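Uncharacterized aldehyde dehydrogenase AldY (Bacillus subtilis, PDB 4DNG) probably oxidises aldehydes to carboxylates with NAD+ and may contribute to protecting cells against stress from ethanol and related compounds. Local coordinates at residues Glu336-Ile341 with Asn361-Tyr366. Numbering follows the deposited sequence.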
loop_
_atom_site.group_PDB
_atom_site.type_symbol
_atom_site.label_atom_id
_atom_site.label_comp_id
_atom_site.label_asym_id
_atom_site.label_seq_id
_atom_site.Cartn_x
_atom_site.Cartn_y
_atom_site.Cartn_z
ATOM N N GLU A 336 3.540 32.960 14.049
ATOM C CA GLU A 336 4.887 33.381 13.633
ATOM C C GLU A 336 5.195 32.810 12.242
ATOM O O GLU A 336 5.739 33.505 11.382
ATOM C CB GLU A 336 5.966 32.956 14.655
ATOM C CG GLU A 336 5.650 33.232 16.125
ATOM C CD GLU A 336 6.098 34.596 16.635
ATOM O OE1 GLU A 336 6.609 35.423 15.842
ATOM O OE2 GLU A 336 5.940 34.844 17.854
ATOM N N LYS A 337 4.811 31.553 12.028
ATOM C CA LYS A 337 4.990 30.883 10.744
ATOM C C LYS A 337 4.204 31.552 9.636
ATOM O O LYS A 337 4.687 31.676 8.515
ATOM C CB LYS A 337 4.602 29.405 10.841
ATOM C CG LYS A 337 5.711 28.516 11.362
ATOM C CD LYS A 337 5.449 27.061 11.027
ATOM C CE LYS A 337 6.628 26.192 11.429
ATOM N NZ LYS A 337 6.639 24.925 10.644
ATOM N N ALA A 338 2.994 31.988 9.952
ATOM C CA ALA A 338 2.148 32.659 8.980
ATOM C C ALA A 338 2.732 34.018 8.627
ATOM O O ALA A 338 2.916 34.342 7.454
ATOM C CB ALA A 338 0.747 32.825 9.536
ATOM N N LEU A 339 3.025 34.804 9.657
ATOM C CA LEU A 339 3.551 36.133 9.483
ATOM C C LEU A 339 4.875 36.157 8.726
ATOM O O LEU A 339 5.061 37.003 7.858
ATOM C CB LEU A 339 3.695 36.819 10.827
ATOM C CG LEU A 339 2.375 37.293 11.438
ATOM C CD1 LEU A 339 2.632 37.866 12.827
ATOM C CD2 LEU A 339 1.659 38.309 10.553
ATOM N N GLU A 340 5.776 35.226 9.035
ATOM C CA GLU A 340 7.065 35.170 8.338
ATOM C C GLU A 340 6.860 34.876 6.842
ATOM O O GLU A 340 7.571 35.426 6.001
ATOM C CB GLU A 340 8.035 34.172 9.001
ATOM C CG GLU A 340 8.358 32.925 8.181
ATOM C CD GLU A 340 9.092 31.847 8.963
ATOM O OE1 GLU A 340 9.671 32.149 10.032
ATOM O OE2 GLU A 340 9.091 30.684 8.501
ATOM N N ILE A 341 5.880 34.027 6.531
ATOM C CA ILE A 341 5.476 33.739 5.148
ATOM C C ILE A 341 4.934 34.991 4.454
ATOM O O ILE A 341 5.175 35.223 3.270
ATOM C CB ILE A 341 4.424 32.598 5.103
ATOM C CG1 ILE A 341 5.066 31.240 5.418
ATOM C CG2 ILE A 341 3.702 32.535 3.764
ATOM C CD1 ILE A 341 6.412 30.980 4.760
ATOM N N ASN A 361 -4.323 36.259 19.321
ATOM C CA ASN A 361 -3.862 35.089 18.584
ATOM C C ASN A 361 -4.694 34.803 17.313
ATOM O O ASN A 361 -4.565 33.739 16.677
ATOM C CB ASN A 361 -3.736 33.873 19.515
ATOM C CG ASN A 361 -2.972 34.198 20.796
ATOM O OD1 ASN A 361 -3.562 34.308 21.882
ATOM N ND2 ASN A 361 -1.655 34.366 20.674
ATOM N N VAL A 362 -5.532 35.777 16.950
ATOM C CA VAL A 362 -6.300 35.745 15.708
ATOM C C VAL A 362 -5.520 36.488 14.634
ATOM O O VAL A 362 -5.081 37.618 14.848
ATOM C CB VAL A 362 -7.670 36.464 15.864
ATOM C CG1 VAL A 362 -8.389 36.531 14.529
ATOM C CG2 VAL A 362 -8.559 35.783 16.910
ATOM N N LEU A 363 -5.331 35.881 13.476
ATOM C CA LEU A 363 -5.007 36.724 12.337
ATOM C C LEU A 363 -6.130 36.804 11.302
ATOM O O LEU A 363 -6.758 35.800 10.946
ATOM C CB LEU A 363 -3.602 36.487 11.760
ATOM C CG LEU A 363 -3.114 35.247 11.039
ATOM C CD1 LEU A 363 -3.360 35.369 9.546
ATOM C CD2 LEU A 363 -1.625 35.130 11.307
ATOM N N THR A 364 -6.398 38.043 10.890
ATOM C CA THR A 364 -7.492 38.387 10.009
ATOM C C THR A 364 -7.014 38.103 8.614
ATOM O O THR A 364 -5.810 38.181 8.364
ATOM C CB THR A 364 -7.823 39.875 10.105
ATOM O OG1 THR A 364 -6.626 40.616 9.866
ATOM C CG2 THR A 364 -8.384 40.225 11.499
ATOM N N PRO A 365 -7.952 37.781 7.704
ATOM C CA PRO A 365 -7.604 37.272 6.378
ATOM C C PRO A 365 -6.603 38.160 5.619
ATOM O O PRO A 365 -6.681 39.395 5.708
ATOM C CB PRO A 365 -8.952 37.238 5.640
ATOM C CG PRO A 365 -9.989 37.224 6.703
ATOM C CD PRO A 365 -9.410 37.937 7.884
ATOM N N TYR A 366 -5.671 37.520 4.906
ATOM C CA TYR A 366 -4.806 38.201 3.934
ATOM C C TYR A 366 -5.083 37.643 2.551
ATOM O O TYR A 366 -5.186 36.427 2.378
ATOM C CB TYR A 366 -3.319 37.991 4.240
ATOM C CG TYR A 366 -2.794 38.667 5.495
ATOM C CD1 TYR A 366 -3.165 38.216 6.773
ATOM C CD2 TYR A 366 -1.887 39.728 5.407
ATOM C CE1 TYR A 366 -2.668 38.823 7.921
ATOM C CE2 TYR A 366 -1.385 40.340 6.545
ATOM C CZ TYR A 366 -1.773 39.884 7.799
ATOM O OH TYR A 366 -1.277 40.501 8.927
#
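Tyr366 is held through its backbone by hydrogen bonds to Pro385 and Ala387, the two-residue spacing of a parallel strand pair, and from this strand its side chain reaches over to Leu339. The contact is a helix-on-sheet packing in the catalytic α/β domain of the aldehyde dehydrogenase fold: helix 332-347 lies against strand 362-369, which pairs with strand 386-392. The helix turns an apolar face to the sheet, where Ile335 touches Leu363 and Ile342 touches Tyr366. Between these turns, Ala338 points its methyl at the strand; a side chain this small suits the spot, because the backbones come within 8.9 Å (CA of Ala338 to CA of Leu363) and Leu363 fills most of that gap. Its CG sits between the backbone N and the carbonyl carbon (chi1 68°), a setting that, with chi2 at 90°, brings CD2 to the helix, 3.8 Å from Ala338 CB. Leu363 also packs on Leu329 and Pro385, so its branched aliphatic side chain is in mostly apolar company. Tyrosine adds length at the side of this core, its ring spanning from strand to helix. There the phenol oxygen OH of Tyr366 meets methyl CD2 of Leu339 at 4.0 Å, a van der Waals contact.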